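Local coordinates for protein polymerase X (Deinococcus radiodurans, PDB 2W9M) that probably extends DNA chains from deoxyribonucleoside triphosphates as a family X DNA polymerase, and carries a zinc-binding PHP domain, at residues Ala144-Ile147 with Leu148-Val151; Lys384-Arg387 with Glu388-Ala392. All coordinates share one frame; numbering follows the deposited sequence.

Each contact is a local one, about two turns within a single helix, and both run on backbone bonds from residue i+4 back to residue i. Contact 1 lies in the middle of helix 141-157, in the polymerase part of the chain. Contact 2 lies near the end of helix 376-391, in the PHP part. Their centres are about 41 Å apart and they do not touch. Both are partly buried, contact 1 more so, with four buried residues against two. Ile147 and Val151 face helix 121-130, while Ile386 and Leu389 face helix 344-353 and strand 396-403. Contact 1 exposes Ala145, Thr146 and Glu149, whereas contact 2 exposes long charged chains: Lys384, Arg387, Glu388 and Arg391.

Contact 1: Ala144-Ile147 with Leu148-Val151; sequences AATI and LENV
Thr146 and Ile147 each set a methyl group, CG2, anti to the backbone N (chi1 is -66° in Thr146 and -70° in Ile147, measured to the other branch). This places both methyls on the C-terminal side of their residues, Thr146 CG2 next to Asn150 and Ile147 CG2 next to Val151. Thr146 CG2 lies beside the amide of Asn150, 3.8 Å from Asn150 ND2, and the two side chains point the same way. Ile147 CG2 meets Val151 CG2 at 4.2 Å, one turn on.

The backbone underneath is regular helix. Val151 N donates to Ile147 O at 2.9 Å, and Asn150 N donates to Thr146 O at 3.0 Å. Glu149 N also reaches Ala145 O at 3.0 Å, but stands 36° out of that carbonyl plane. The bond from Leu148 N to Ala144 O is weak at 3.3 Å.

The polar ends turn to other partners. Thr146 OG1 bonds back to Lys142 O, one turn earlier, which is consistent with the rotation that puts CG2 next to Asn150. Asn150 OD1 takes a weak bond from Arg103 NH1. On the buried side, Ile147 and Val151 both pack on Leu124 of helix 121-130, in the helix-hairpin-helix domain, a fold that commonly binds DNA. The side-chain contacts within this segment are therefore apolar or loose, and its directional bonding comes from the main chain.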
loop_
_atom_site.group_PDB
_atom_site.type_symbol
_atom_site.label_atom_id
_atom_site.label_comp_id
_atom_site.label_asym_id
_atom_site.label_seq_id
_atom_site.Cartn_x
_atom_site.Cartn_y
_atom_site.Cartn_z
ATOM N N ALA A 144 23.808 -10.667 -2.929
ATOM C CA ALA A 144 22.539 -10.424 -3.610
ATOM C C ALA A 144 21.722 -11.703 -3.782
ATOM O O ALA A 144 20.496 -11.655 -3.873
ATOM C CB ALA A 144 22.769 -9.758 -4.961
ATOM N N ALA A 145 22.399 -12.846 -3.831
ATOM C CA ALA A 145 21.717 -14.127 -3.976
ATOM C C ALA A 145 21.307 -14.679 -2.614
ATOM O O ALA A 145 20.317 -15.405 -2.498
ATOM C CB ALA A 145 22.598 -15.121 -4.716
ATOM N N THR A 146 22.077 -14.336 -1.586
ATOM C CA THR A 146 21.765 -14.754 -0.227
ATOM C C THR A 146 20.512 -14.017 0.220
ATOM O O THR A 146 19.603 -14.604 0.807
ATOM C CB THR A 146 22.929 -14.440 0.734
ATOM O OG1 THR A 146 24.069 -15.233 0.377
ATOM C CG2 THR A 146 22.542 -14.737 2.174
ATOM N N ILE A 147 20.468 -12.725 -0.080
ATOM C CA ILE A 147 19.319 -11.910 0.268
ATOM C C ILE A 147 18.065 -12.390 -0.465
ATOM O O ILE A 147 16.980 -12.434 0.114
ATOM C CB ILE A 147 19.592 -10.430 -0.031
ATOM C CG1 ILE A 147 20.622 -9.891 0.965
ATOM C CG2 ILE A 147 18.297 -9.628 0.010
ATOM C CD1 ILE A 147 21.206 -8.551 0.585
ATOM N N LEU A 148 18.218 -12.761 -1.731
ATOM C CA LEU A 148 17.095 -13.277 -2.501
ATOM C C LEU A 148 16.575 -14.573 -1.886
ATOM O O LEU A 148 15.369 -14.812 -1.842
ATOM C CB LEU A 148 17.481 -13.496 -3.966
ATOM C CG LEU A 148 16.355 -14.064 -4.844
ATOM C CD1 LEU A 148 15.120 -13.190 -4.759
ATOM C CD2 LEU A 148 16.794 -14.211 -6.289
ATOM N N GLU A 149 17.495 -15.407 -1.415
ATOM C CA GLU A 149 17.131 -16.628 -0.710
ATOM C C GLU A 149 16.315 -16.298 0.537
ATOM O O GLU A 149 15.281 -16.913 0.795
ATOM C CB GLU A 149 18.388 -17.405 -0.323
ATOM C CG GLU A 149 18.283 -18.143 1.006
ATOM C CD GLU A 149 19.639 -18.351 1.672
ATOM O OE1 GLU A 149 20.564 -18.862 1.000
ATOM O OE2 GLU A 149 19.777 -18.004 2.870
ATOM N N ASN A 150 16.780 -15.316 1.304
ATOM C CA ASN A 150 16.113 -14.942 2.545
ATOM C C ASN A 150 14.744 -14.304 2.326
ATOM O O ASN A 150 13.855 -14.442 3.162
ATOM C CB ASN A 150 17.010 -14.036 3.391
ATOM C CG ASN A 150 18.170 -14.790 4.007
ATOM O OD1 ASN A 150 18.033 -15.953 4.380
ATOM N ND2 ASN A 150 19.322 -14.132 4.112
ATOM N N VAL A 151 14.578 -13.610 1.202
ATOM C CA VAL A 151 13.282 -13.036 0.848
ATOM C C VAL A 151 12.315 -14.146 0.454
ATOM O O VAL A 151 11.129 -14.091 0.782
ATOM C CB VAL A 151 13.386 -12.016 -0.305
ATOM C CG1 VAL A 151 12.011 -11.500 -0.671
ATOM C CG2 VAL A 151 14.302 -10.864 0.080
#

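Contact 2: Lys384-Arg387 with Glu388-Ala392; sequences KEIR and ELQRA
Arg387 O takes a hydrogen bond from Arg391 N at 3.0 Å, and the Arg391 side chain folds back over the same oxygen. The first torsion (chi1 -50°) puts Arg391 CG beside its own backbone N, 3.0 Å from Arg387 O. The bend at chi2 (-74°) then turns the rest of the chain, and one face of the guanidinium lies over this oxygen. The helix holds three more such backbone bonds here. Gln390 N donates to Ile386 O at 3.0 Å, and Leu389 N to Glu385 O at 3.1 Å, the latter nearly straight at 172°. Glu388 N reaches Lys384 O at 3.2 Å.

This is the last part of helix 376-391, the crossover helix of a beta-alpha-beta unit between parallel strands 358-364 and 396-403 of the PHP domain. Ile386 and Leu389 face inward, onto Ile344 of helix 344-353 and Ile396 of strand 396-403. Gln390 crosses the Ile386 side chain, with Gln390 CD 3.9 Å from Ile386 CG2. Its NE2 donates to Ile396 O, tying the helix to the start of the next strand. With an alanine here in place of the glutamine, Ile396 O would probably lose this donor and Ile386 CG2 its cover.

Glu385 runs out extended, and its CG lies 4.2 Å from Leu389 CD1. Its OE1 accepts a bond from Trp337 NE1. On the exposed side, Glu388 lays its chain back along the previous turn, where CG sits 3.4 Å from Lys384 O. The ammonium of Lys384 turns instead to Arg380 O, earlier in the helix.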
loop_
_atom_site.group_PDB
_atom_site.type_symbol
_atom_site.label_atom_id
_atom_site.label_comp_id
_atom_site.label_asym_id
_atom_site.label_seq_id
_atom_site.Cartn_x
_atom_site.Cartn_y
_atom_site.Cartn_z
ATOM N N LYS A 384 11.033 26.696 3.048
ATOM C CA LYS A 384 11.994 27.523 2.322
ATOM C C LYS A 384 12.541 26.771 1.110
ATOM O O LYS A 384 12.614 27.320 0.010
ATOM C CB LYS A 384 13.144 27.962 3.233
ATOM C CG LYS A 384 12.848 29.205 4.060
ATOM C CD LYS A 384 11.375 29.268 4.459
ATOM C CE LYS A 384 11.160 30.143 5.685
ATOM N NZ LYS A 384 11.803 29.560 6.901
ATOM N N GLU A 385 12.924 25.514 1.315
ATOM C CA GLU A 385 13.419 24.685 0.220
ATOM C C GLU A 385 12.377 24.500 -0.878
ATOM O O GLU A 385 12.702 24.555 -2.062
ATOM C CB GLU A 385 13.877 23.320 0.728
ATOM C CG GLU A 385 14.022 22.270 -0.369
ATOM C CD GLU A 385 14.686 20.996 0.127
ATOM O OE1 GLU A 385 14.095 19.907 -0.046
ATOM O OE2 GLU A 385 15.795 21.085 0.697
ATOM N N ILE A 386 11.125 24.282 -0.485
ATOM C CA ILE A 386 10.051 24.109 -1.459
ATOM C C ILE A 386 9.849 25.370 -2.300
ATOM O O ILE A 386 9.627 25.285 -3.510
ATOM C CB ILE A 386 8.724 23.693 -0.794
ATOM C CG1 ILE A 386 8.835 22.268 -0.243
ATOM C CG2 ILE A 386 7.582 23.793 -1.796
ATOM C CD1 ILE A 386 7.638 21.826 0.581
ATOM N N ARG A 387 9.930 26.534 -1.662
ATOM C CA ARG A 387 9.825 27.800 -2.384
ATOM C C ARG A 387 10.905 27.924 -3.461
ATOM O O ARG A 387 10.634 28.388 -4.569
ATOM C CB ARG A 387 9.892 28.984 -1.420
ATOM C CG ARG A 387 8.618 29.199 -0.617
ATOM C CD ARG A 387 8.708 30.473 0.208
ATOM N NE ARG A 387 7.508 30.706 1.009
ATOM C CZ ARG A 387 7.257 31.835 1.668
ATOM N NH1 ARG A 387 8.124 32.840 1.620
ATOM N NH2 ARG A 387 6.140 31.961 2.375
ATOM N N GLU A 388 12.123 27.497 -3.132
ATOM C CA GLU A 388 13.235 27.519 -4.081
ATOM C C GLU A 388 12.985 26.618 -5.290
ATOM O O GLU A 388 13.140 27.051 -6.431
ATOM C CB GLU A 388 14.541 27.129 -3.386
ATOM C CG GLU A 388 14.988 28.123 -2.318
ATOM C CD GLU A 388 15.915 27.501 -1.280
ATOM O OE1 GLU A 388 16.445 26.397 -1.530
ATOM O OE2 GLU A 388 16.111 28.117 -0.209
ATOM N N LEU A 389 12.599 25.369 -5.036
ATOM C CA LEU A 389 12.254 24.431 -6.106
ATOM C C LEU A 389 11.140 24.967 -7.005
ATOM O O LEU A 389 11.132 24.723 -8.211
ATOM C CB LEU A 389 11.830 23.086 -5.522
ATOM C CG LEU A 389 12.898 22.332 -4.735
ATOM C CD1 LEU A 389 12.285 21.126 -4.045
ATOM C CD2 LEU A 389 14.038 21.920 -5.649
ATOM N N GLN A 390 10.196 25.690 -6.410
ATOM C CA GLN A 390 9.118 26.309 -7.171
ATOM C C GLN A 390 9.625 27.425 -8.087
ATOM O O GLN A 390 9.200 27.526 -9.238
ATOM C CB GLN A 390 8.029 26.829 -6.234
ATOM C CG GLN A 390 7.057 25.761 -5.777
ATOM C CD GLN A 390 6.253 26.186 -4.568
ATOM O OE1 GLN A 390 6.701 27.009 -3.769
ATOM N NE2 GLN A 390 5.060 25.617 -4.419
ATOM N N ARG A 391 10.528 28.262 -7.577
ATOM C CA ARG A 391 11.161 29.289 -8.401
ATOM C C ARG A 391 11.810 28.644 -9.617
ATOM O O ARG A 391 11.733 29.167 -10.728
ATOM C CB ARG A 391 12.237 30.037 -7.610
ATOM C CG ARG A 391 11.798 30.545 -6.252
ATOM C CD ARG A 391 10.877 31.745 -6.368
ATOM N NE ARG A 391 10.660 32.426 -5.089
ATOM C CZ ARG A 391 11.582 32.597 -4.142
ATOM N NH1 ARG A 391 12.823 32.156 -4.304
ATOM N NH2 ARG A 391 11.259 33.232 -3.024
ATOM N N ALA A 392 12.453 27.503 -9.391
ATOM C CA ALA A 392 13.134 26.769 -10.451
ATOM C C ALA A 392 12.164 26.059 -11.400
ATOM O O ALA A 392 12.586 25.370 -12.325
ATOM C CB ALA A 392 14.120 25.774 -9.853
#